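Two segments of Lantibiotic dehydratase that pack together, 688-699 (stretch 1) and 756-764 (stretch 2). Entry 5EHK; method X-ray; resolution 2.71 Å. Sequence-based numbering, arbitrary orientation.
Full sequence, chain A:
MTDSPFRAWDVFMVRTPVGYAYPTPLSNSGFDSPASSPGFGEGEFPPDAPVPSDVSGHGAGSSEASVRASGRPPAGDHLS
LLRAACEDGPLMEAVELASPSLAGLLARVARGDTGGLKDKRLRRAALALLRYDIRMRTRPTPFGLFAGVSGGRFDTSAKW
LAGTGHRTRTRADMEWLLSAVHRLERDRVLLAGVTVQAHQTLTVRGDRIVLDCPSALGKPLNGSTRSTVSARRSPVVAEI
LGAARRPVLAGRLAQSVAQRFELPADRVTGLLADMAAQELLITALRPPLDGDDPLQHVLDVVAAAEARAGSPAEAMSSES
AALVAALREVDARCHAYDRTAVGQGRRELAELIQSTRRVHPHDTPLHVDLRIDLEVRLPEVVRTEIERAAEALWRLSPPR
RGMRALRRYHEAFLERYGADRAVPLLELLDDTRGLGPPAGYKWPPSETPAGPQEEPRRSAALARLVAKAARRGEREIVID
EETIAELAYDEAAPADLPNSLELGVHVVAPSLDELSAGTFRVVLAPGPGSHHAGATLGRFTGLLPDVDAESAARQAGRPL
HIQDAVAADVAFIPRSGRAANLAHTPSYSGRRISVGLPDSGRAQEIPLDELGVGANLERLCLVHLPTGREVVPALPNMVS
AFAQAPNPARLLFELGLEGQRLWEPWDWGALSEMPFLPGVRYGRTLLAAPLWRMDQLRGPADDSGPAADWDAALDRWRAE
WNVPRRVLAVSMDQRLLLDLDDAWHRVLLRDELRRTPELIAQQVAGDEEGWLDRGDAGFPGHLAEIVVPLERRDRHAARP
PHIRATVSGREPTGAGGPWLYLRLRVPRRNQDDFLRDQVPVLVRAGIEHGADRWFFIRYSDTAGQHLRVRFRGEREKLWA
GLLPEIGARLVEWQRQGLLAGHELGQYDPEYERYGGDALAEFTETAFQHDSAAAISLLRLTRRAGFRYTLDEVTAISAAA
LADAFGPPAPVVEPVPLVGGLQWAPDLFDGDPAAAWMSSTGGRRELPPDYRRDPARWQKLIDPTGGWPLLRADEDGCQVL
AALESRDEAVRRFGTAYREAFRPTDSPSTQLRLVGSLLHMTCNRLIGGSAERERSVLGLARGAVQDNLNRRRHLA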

# COMPACT_ATOMS: atom_id res chain seq x y z
N ALA A 688 25.37 -13.09 -12.62
CA ALA A 688 24.54 -14.00 -11.84
C ALA A 688 24.84 -15.40 -12.32
O ALA A 688 24.98 -15.62 -13.52
CB ALA A 688 23.07 -13.67 -12.03
N ALA A 689 24.96 -16.33 -11.38
CA ALA A 689 25.21 -17.74 -11.68
C ALA A 689 23.95 -18.43 -12.22
O ALA A 689 22.84 -17.91 -12.08
CB ALA A 689 25.72 -18.45 -10.42
N PRO A 690 24.11 -19.58 -12.89
CA PRO A 690 22.90 -20.30 -13.31
C PRO A 690 22.18 -20.89 -12.11
O PRO A 690 22.80 -21.12 -11.07
CB PRO A 690 23.44 -21.40 -14.24
CG PRO A 690 24.77 -20.91 -14.67
CD PRO A 690 25.32 -20.19 -13.47
N LEU A 691 20.89 -21.14 -12.28
CA LEU A 691 19.96 -21.28 -11.16
C LEU A 691 18.86 -22.34 -11.31
O LEU A 691 18.04 -22.26 -12.22
CB LEU A 691 19.30 -19.94 -11.00
CG LEU A 691 19.51 -19.35 -9.65
CD1 LEU A 691 19.03 -17.90 -9.72
CD2 LEU A 691 18.71 -20.22 -8.69
N TRP A 692 18.80 -23.30 -10.39
CA TRP A 692 17.74 -24.32 -10.42
C TRP A 692 16.87 -24.29 -9.17
O TRP A 692 17.38 -24.48 -8.06
CB TRP A 692 18.35 -25.73 -10.56
CG TRP A 692 18.86 -26.03 -11.92
CD1 TRP A 692 18.15 -26.55 -12.96
CD2 TRP A 692 20.19 -25.84 -12.41
NE1 TRP A 692 18.95 -26.69 -14.06
CE2 TRP A 692 20.21 -26.26 -13.75
CE3 TRP A 692 21.37 -25.36 -11.83
CZ2 TRP A 692 21.36 -26.21 -14.53
CZ3 TRP A 692 22.50 -25.30 -12.61
CH2 TRP A 692 22.49 -25.73 -13.94
N ARG A 693 15.57 -24.09 -9.31
CA ARG A 693 14.69 -24.20 -8.14
C ARG A 693 14.54 -25.67 -7.82
O ARG A 693 14.78 -26.50 -8.67
CB ARG A 693 13.32 -23.59 -8.37
CG ARG A 693 13.32 -22.13 -8.79
CD ARG A 693 11.89 -21.57 -8.77
NE ARG A 693 11.24 -21.80 -7.49
CZ ARG A 693 10.77 -20.82 -6.73
NH1 ARG A 693 10.87 -19.57 -7.14
NH2 ARG A 693 10.20 -21.10 -5.57
N MET A 694 14.18 -25.99 -6.58
CA MET A 694 14.02 -27.39 -6.19
C MET A 694 12.63 -27.73 -5.61
O MET A 694 12.53 -28.65 -4.79
CB MET A 694 15.09 -27.78 -5.17
CG MET A 694 16.51 -27.51 -5.62
SD MET A 694 17.71 -28.18 -4.45
CE MET A 694 16.88 -27.77 -2.95
N ASP A 695 11.59 -27.01 -6.03
CA ASP A 695 10.21 -27.22 -5.55
C ASP A 695 9.73 -28.69 -5.72
O ASP A 695 9.26 -29.34 -4.78
CB ASP A 695 9.23 -26.31 -6.29
CG ASP A 695 9.69 -24.86 -6.35
OD1 ASP A 695 10.58 -24.56 -7.18
OD2 ASP A 695 9.17 -24.03 -5.59
N GLN A 696 9.89 -29.20 -6.94
CA GLN A 696 9.48 -30.56 -7.28
C GLN A 696 10.06 -31.61 -6.33
O GLN A 696 9.54 -32.71 -6.21
CB GLN A 696 9.95 -30.91 -8.68
CG GLN A 696 9.28 -30.15 -9.81
CD GLN A 696 9.93 -30.48 -11.14
OE1 GLN A 696 11.09 -30.91 -11.19
NE2 GLN A 696 9.18 -30.27 -12.22
N LEU A 697 11.19 -31.28 -5.71
CA LEU A 697 11.88 -32.24 -4.87
C LEU A 697 11.39 -32.21 -3.42
O LEU A 697 11.84 -33.01 -2.60
CB LEU A 697 13.39 -31.99 -4.94
CG LEU A 697 14.12 -32.33 -6.23
CD1 LEU A 697 15.49 -31.70 -6.22
CD2 LEU A 697 14.24 -33.82 -6.37
N ARG A 698 10.49 -31.28 -3.10
CA ARG A 698 10.09 -31.10 -1.70
C ARG A 698 9.25 -32.26 -1.22
O ARG A 698 9.49 -32.81 -0.14
CB ARG A 698 9.32 -29.79 -1.52
CG ARG A 698 10.19 -28.56 -1.56
CD ARG A 698 9.34 -27.32 -1.69
NE ARG A 698 10.14 -26.15 -2.04
CZ ARG A 698 9.63 -25.00 -2.48
NH1 ARG A 698 8.32 -24.88 -2.65
NH2 ARG A 698 10.42 -23.98 -2.77
N GLY A 699 8.27 -32.64 -2.03
CA GLY A 699 7.44 -33.79 -1.76
C GLY A 699 8.17 -35.12 -1.73
O GLY A 699 7.92 -35.93 -0.83
N THR A 756 15.54 -26.65 4.77
CA THR A 756 15.50 -25.31 4.17
C THR A 756 14.79 -25.33 2.82
O THR A 756 15.45 -25.41 1.78
CB THR A 756 16.93 -24.77 3.95
OG1 THR A 756 17.79 -25.18 5.02
CG2 THR A 756 16.93 -23.25 3.87
N PRO A 757 13.45 -25.21 2.83
CA PRO A 757 12.52 -25.36 1.69
C PRO A 757 12.77 -24.45 0.49
O PRO A 757 12.45 -24.85 -0.63
CB PRO A 757 11.17 -24.99 2.30
CG PRO A 757 11.49 -24.17 3.49
CD PRO A 757 12.75 -24.77 4.04
N GLU A 758 13.30 -23.25 0.69
CA GLU A 758 13.50 -22.35 -0.43
C GLU A 758 14.91 -22.48 -1.04
O GLU A 758 15.39 -21.59 -1.73
CB GLU A 758 13.20 -20.90 -0.02
CG GLU A 758 14.27 -20.26 0.88
CD GLU A 758 14.41 -20.94 2.23
OE1 GLU A 758 13.57 -21.81 2.58
OE2 GLU A 758 15.39 -20.62 2.95
N LEU A 759 15.55 -23.63 -0.80
CA LEU A 759 16.92 -23.89 -1.26
C LEU A 759 17.00 -23.90 -2.78
O LEU A 759 16.04 -24.24 -3.46
CB LEU A 759 17.41 -25.22 -0.69
CG LEU A 759 18.84 -25.77 -0.86
CD1 LEU A 759 19.89 -24.84 -0.34
CD2 LEU A 759 18.94 -27.13 -0.15
N ILE A 760 18.15 -23.49 -3.30
CA ILE A 760 18.36 -23.54 -4.74
C ILE A 760 19.66 -24.26 -5.08
O ILE A 760 20.42 -24.67 -4.20
CB ILE A 760 18.40 -22.14 -5.34
CG1 ILE A 760 19.56 -21.35 -4.75
CG2 ILE A 760 17.08 -21.47 -5.14
CD1 ILE A 760 19.85 -20.05 -5.45
N ALA A 761 19.90 -24.44 -6.38
CA ALA A 761 21.13 -25.07 -6.84
C ALA A 761 21.84 -24.17 -7.84
O ALA A 761 21.25 -23.78 -8.85
CB ALA A 761 20.82 -26.40 -7.46
N GLN A 762 23.10 -23.86 -7.56
CA GLN A 762 23.90 -23.11 -8.52
C GLN A 762 24.93 -23.99 -9.22
O GLN A 762 25.54 -24.90 -8.62
CB GLN A 762 24.61 -21.95 -7.83
CG GLN A 762 23.87 -20.63 -7.85
CD GLN A 762 24.60 -19.54 -7.06
OE1 GLN A 762 25.84 -19.57 -6.92
NE2 GLN A 762 23.84 -18.59 -6.51
N GLN A 763 25.10 -23.73 -10.52
CA GLN A 763 26.19 -24.32 -11.24
C GLN A 763 27.49 -23.73 -10.70
O GLN A 763 27.61 -22.51 -10.58
CB GLN A 763 26.07 -24.07 -12.74
CG GLN A 763 27.18 -24.76 -13.53
CD GLN A 763 26.93 -24.75 -15.03
OE1 GLN A 763 26.45 -23.75 -15.60
NE2 GLN A 763 27.29 -25.85 -15.69
N VAL A 764 28.42 -24.62 -10.34
CA VAL A 764 29.73 -24.25 -9.82
C VAL A 764 30.55 -23.44 -10.83
O VAL A 764 30.57 -23.74 -12.02
CB VAL A 764 30.50 -25.51 -9.45
CG1 VAL A 764 31.87 -25.16 -8.89
CG2 VAL A 764 29.71 -26.32 -8.46

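A short antiparallel pairing can combine a few backbone hydrogen bonds with side chains that meet on both faces, and these two segments of a lantibiotic dehydratase illustrate the principle. The strands run at 158° to one another, their axes approaching to 4.8 Å. One residue pair carries the register: Trp692 N donates to Ala761 O at 2.9 Å, and Ala761 N returns a bond to Trp692 O at 3.0 Å. Beside this closed pair, Gln762 CA directs its hydrogen at Pro690 O, 3.4 Å away, so the backbones remain close beyond the conventional bonds.

Shape follows from the pairing. Trp692 and Ala761 project to the same face, where the small methyl of Ala761 lies against the base of the tryptophan side chain, Trp692 CB and Ala761 CB being 4.0 Å apart. The indole extends along the neighboring strand and presents its edge there, bringing Trp692 CZ3 to 3.8 Å from Gln763 CB. Gln763 also reaches the ring of Pro690, its OE1 lying 3.4 Å from Pro690 CG. On the face shared by Leu691 and Ile760, two branched side chains meet at their tips: Leu691 CD2 lies 3.4 Å from Ile760 CD1, a snug apolar contact.

Past the strand, Met694 points toward the second stretch, and its flexible thioether sets CE 3.4 Å from Leu759 CB, on the side where Trp692 and Ala761 project, and so adds an apolar contact at the last residue of the turn. That turn, type I from Thr756 to Leu759, offers the carbonyl of Pro757 to Arg698. Both Arg698 NE and Arg698 NH2 reach Pro757 O, at 3.0 and 3.1 Å, but the bent geometry makes both hydrogen bonds weak. Asp695 helps anchor the arginine through a salt bridge, Arg698 NH2 to Asp695 OD2 at 3.1 Å. Altogether the two stretches bury 649 Å², counting both sides.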